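Side-chain contact in thioredoxin (TrxA-1) (Sulfolobus solfataricus, PDB 3TCO), which probably works as a protein-disulfide reductase of the thioredoxin family, exchanging electrons through a redox-active cysteine pair: residues K45-Y50 with A54-L59. Sequence-based numbering, arbitrary orientation.
Sequences KVAEKY and AVFGRL
Ala47 sits over one face of the Phe56 ring: its CA is 3.4 Å from the ring centroid and only 4° off the ring normal, a CH-pi contact. Its methyl is displaced toward the root of the ring, with CB 3.3 Å from Phe56 CG, a tight fit for two carbons. The CB of Phe56 points toward the helix, and CG, anti to the carbonyl carbon (chi1 -73°), lies beside the Phe56 backbone N. The far end of the ring meets two further side chains, both obliquely. Val46 reaches it with one branch, CG1 to Phe56 CE2 at 3.9 Å, the two side chains crossing at about a right angle; Tyr50 offers CB, 3.9 Å from Phe56 CE1, while the rest of its side chain turns from the strand. With a glycine in place of Phe56, Ala47 would probably lose the surface it rests on, and Val46 and Tyr50 a shared apolar partner. Beside the ring, a water lies 2.9 Å from Ala47 O and 3.0 Å from Ala54 O, able to donate to either, though with more acceptors around it than protons. The contact packs the end of helix 34-49 on strand 55-60 within a beta-alpha-beta unit of the thioredoxin fold; Tyr43 meets the Phe56 ring edge-to-face, strand 23-29 touches it through Leu25, and helix 97-107 packs on Val46 and Tyr50.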
ATOM      1  N   LYS A  45      -9.356   6.315   3.321  1.00 16.56           N
ATOM      2  CA  LYS A  45      -9.580   7.730   3.594  1.00 19.22           C
ATOM      3  C   LYS A  45      -8.396   8.589   3.136  1.00 17.84           C
ATOM      4  O   LYS A  45      -8.578   9.638   2.505  1.00 18.49           O
ATOM      5  CB  LYS A  45      -9.824   7.935   5.094  1.00 21.38           C
ATOM      6  CG  LYS A  45     -10.028   9.393   5.477  1.00 27.43           C
ATOM      7  CD  LYS A  45     -10.621   9.514   6.869  1.00 30.42           C
ATOM      8  CE  LYS A  45     -11.038  10.955   7.163  1.00 32.42           C
ATOM      9  NZ  LYS A  45     -11.943  11.039   8.347  1.00 33.72           N
ATOM     10  N   VAL A  46      -7.179   8.156   3.450  1.00 15.73           N
ATOM     11  CA  VAL A  46      -6.007   8.910   3.035  1.00 16.12           C
ATOM     12  C   VAL A  46      -5.844   8.849   1.516  1.00 16.00           C
ATOM     13  O   VAL A  46      -5.487   9.849   0.884  1.00 15.06           O
ATOM     14  CB  VAL A  46      -4.731   8.402   3.749  1.00 16.16           C
ATOM     15  CG1 VAL A  46      -3.490   9.167   3.250  1.00 15.10           C
ATOM     16  CG2 VAL A  46      -4.885   8.624   5.267  1.00 17.56           C
ATOM     17  N   ALA A  47      -6.133   7.694   0.925  1.00 14.99           N
ATOM     18  CA  ALA A  47      -6.022   7.555  -0.526  1.00 15.16           C
ATOM     19  C   ALA A  47      -6.953   8.561  -1.216  1.00 15.39           C
ATOM     20  O   ALA A  47      -6.615   9.123  -2.263  1.00 14.36           O
ATOM     21  CB  ALA A  47      -6.374   6.131  -0.962  1.00 15.60           C
ATOM     22  N   GLU A  48      -8.126   8.778  -0.627  1.00 15.97           N
ATOM     23  CA  GLU A  48      -9.085   9.727  -1.181  1.00 18.39           C
ATOM     24  C   GLU A  48      -8.527  11.152  -1.046  1.00 18.50           C
ATOM     25  O   GLU A  48      -8.643  11.967  -1.965  1.00 19.13           O
ATOM     26  CB  GLU A  48     -10.418   9.598  -0.434  1.00 20.60           C
ATOM     27  CG  GLU A  48     -11.481  10.618  -0.814  1.00 24.16           C
ATOM     28  CD  GLU A  48     -11.837  10.615  -2.291  1.00 28.25           C
ATOM     29  OE1 GLU A  48     -11.772   9.549  -2.939  1.00 29.36           O
ATOM     30  OE2 GLU A  48     -12.206  11.689  -2.803  1.00 32.29           O
ATOM     31  N   LYS A  49      -7.917  11.455   0.094  1.00 18.33           N
ATOM     32  CA  LYS A  49      -7.352  12.786   0.296  1.00 18.43           C
ATOM     33  C   LYS A  49      -6.309  13.109  -0.764  1.00 19.08           C
ATOM     34  O   LYS A  49      -6.175  14.269  -1.174  1.00 18.80           O
ATOM     35  CB  LYS A  49      -6.697  12.907   1.672  1.00 22.13           C
ATOM     36  CG  LYS A  49      -7.652  12.871   2.858  1.00 25.14           C
ATOM     37  CD  LYS A  49      -6.920  13.275   4.140  1.00 28.08           C
ATOM     38  CE  LYS A  49      -7.855  13.260   5.341  1.00 30.29           C
ATOM     39  NZ  LYS A  49      -7.184  13.779   6.580  1.00 32.03           N
ATOM     40  N   TYR A  50      -5.558  12.097  -1.200  1.00 16.48           N
ATOM     41  CA  TYR A  50      -4.526  12.299  -2.214  1.00 15.49           C
ATOM     42  C   TYR A  50      -4.928  11.744  -3.575  1.00 16.14           C
ATOM     43  O   TYR A  50      -4.084  11.323  -4.368  1.00 15.20           O
ATOM     44  CB  TYR A  50      -3.204  11.662  -1.770  1.00 14.95           C
ATOM     45  CG  TYR A  50      -2.578  12.370  -0.595  1.00 15.08           C
ATOM     46  CD1 TYR A  50      -2.837  11.963   0.713  1.00 17.11           C
ATOM     47  CD2 TYR A  50      -1.757  13.485  -0.787  1.00 17.43           C
ATOM     48  CE1 TYR A  50      -2.294  12.649   1.804  1.00 16.60           C
ATOM     49  CE2 TYR A  50      -1.215  14.178   0.300  1.00 18.57           C
ATOM     50  CZ  TYR A  50      -1.493  13.751   1.590  1.00 19.96           C
ATOM     51  OH  TYR A  50      -0.983  14.432   2.676  1.00 23.73           O
ATOM     52  N   ALA A  54      -1.070  10.258  -5.842  1.00 13.55           N
ATOM     53  CA  ALA A  54      -0.248   9.083  -5.545  1.00 11.84           C
ATOM     54  C   ALA A  54      -1.156   7.883  -5.673  1.00 12.81           C
ATOM     55  O   ALA A  54      -2.369   8.006  -5.497  1.00 14.63           O
ATOM     56  CB  ALA A  54       0.315   9.148  -4.142  1.00 10.42           C
ATOM     57  N   VAL A  55      -0.576   6.727  -5.985  1.00 12.32           N
ATOM     58  CA  VAL A  55      -1.359   5.516  -6.139  1.00 11.17           C
ATOM     59  C   VAL A  55      -1.361   4.704  -4.853  1.00 13.38           C
ATOM     60  O   VAL A  55      -0.307   4.428  -4.269  1.00 11.06           O
ATOM     61  CB  VAL A  55      -0.813   4.654  -7.298  1.00 13.36           C
ATOM     62  CG1 VAL A  55      -1.616   3.340  -7.410  1.00 11.90           C
ATOM     63  CG2 VAL A  55      -0.888   5.451  -8.605  1.00 12.14           C
ATOM     64  N   PHE A  56      -2.563   4.375  -4.392  1.00 12.92           N
ATOM     65  CA  PHE A  56      -2.728   3.594  -3.179  1.00 14.30           C
ATOM     66  C   PHE A  56      -3.174   2.189  -3.569  1.00 12.56           C
ATOM     67  O   PHE A  56      -4.364   1.888  -3.649  1.00 11.47           O
ATOM     68  CB  PHE A  56      -3.755   4.251  -2.244  1.00 13.00           C
ATOM     69  CG  PHE A  56      -3.236   5.502  -1.558  1.00 14.18           C
ATOM     70  CD1 PHE A  56      -2.934   6.641  -2.296  1.00 12.61           C
ATOM     71  CD2 PHE A  56      -3.040   5.530  -0.180  1.00 14.71           C
ATOM     72  CE1 PHE A  56      -2.443   7.794  -1.674  1.00 12.52           C
ATOM     73  CE2 PHE A  56      -2.547   6.685   0.456  1.00 15.08           C
ATOM     74  CZ  PHE A  56      -2.250   7.814  -0.290  1.00 12.23           C
ATOM     75  N   GLY A  57      -2.188   1.339  -3.805  1.00 12.38           N
ATOM     76  CA  GLY A  57      -2.468  -0.023  -4.198  1.00 12.84           C
ATOM     77  C   GLY A  57      -2.789  -0.913  -3.015  1.00 13.99           C
ATOM     78  O   GLY A  57      -2.519  -0.569  -1.863  1.00 13.09           O
ATOM     79  N   ARG A  58      -3.377  -2.062  -3.327  1.00 13.77           N
ATOM     80  CA  ARG A  58      -3.731  -3.057  -2.332  1.00 15.65           C
ATOM     81  C   ARG A  58      -3.300  -4.382  -2.920  1.00 15.19           C
ATOM     82  O   ARG A  58      -3.601  -4.686  -4.079  1.00 15.59           O
ATOM     83  CB  ARG A  58      -5.245  -3.076  -2.073  1.00 16.97           C
ATOM     84  CG  ARG A  58      -5.767  -1.797  -1.435  1.00 20.72           C
ATOM     85  CD  ARG A  58      -7.204  -1.935  -0.952  1.00 24.77           C
ATOM     86  NE  ARG A  58      -8.170  -2.112  -2.030  1.00 27.16           N
ATOM     87  CZ  ARG A  58      -8.789  -3.261  -2.291  1.00 28.73           C
ATOM     88  NH1 ARG A  58      -8.536  -4.336  -1.555  1.00 26.35           N
ATOM     89  NH2 ARG A  58      -9.685  -3.325  -3.269  1.00 28.82           N
ATOM     90  N   LEU A  59      -2.557  -5.147  -2.134  1.00 14.83           N
ATOM     91  CA  LEU A  59      -2.094  -6.451  -2.580  1.00 14.70           C
ATOM     92  C   LEU A  59      -2.625  -7.483  -1.586  1.00 14.12           C
ATOM     93  O   LEU A  59      -2.239  -7.483  -0.418  1.00 14.74           O
ATOM     94  CB  LEU A  59      -0.566  -6.498  -2.596  1.00 14.17           C
ATOM     95  CG  LEU A  59       0.122  -7.756  -3.150  1.00 15.56           C
ATOM     96  CD1 LEU A  59       0.360  -7.644  -4.665  1.00 16.13           C
ATOM     97  CD2 LEU A  59       1.456  -7.916  -2.429  1.00 14.72           C
TER
HETATM   98  O   HOH W   1      -5.169   8.050  -4.492  1.00 18.20           O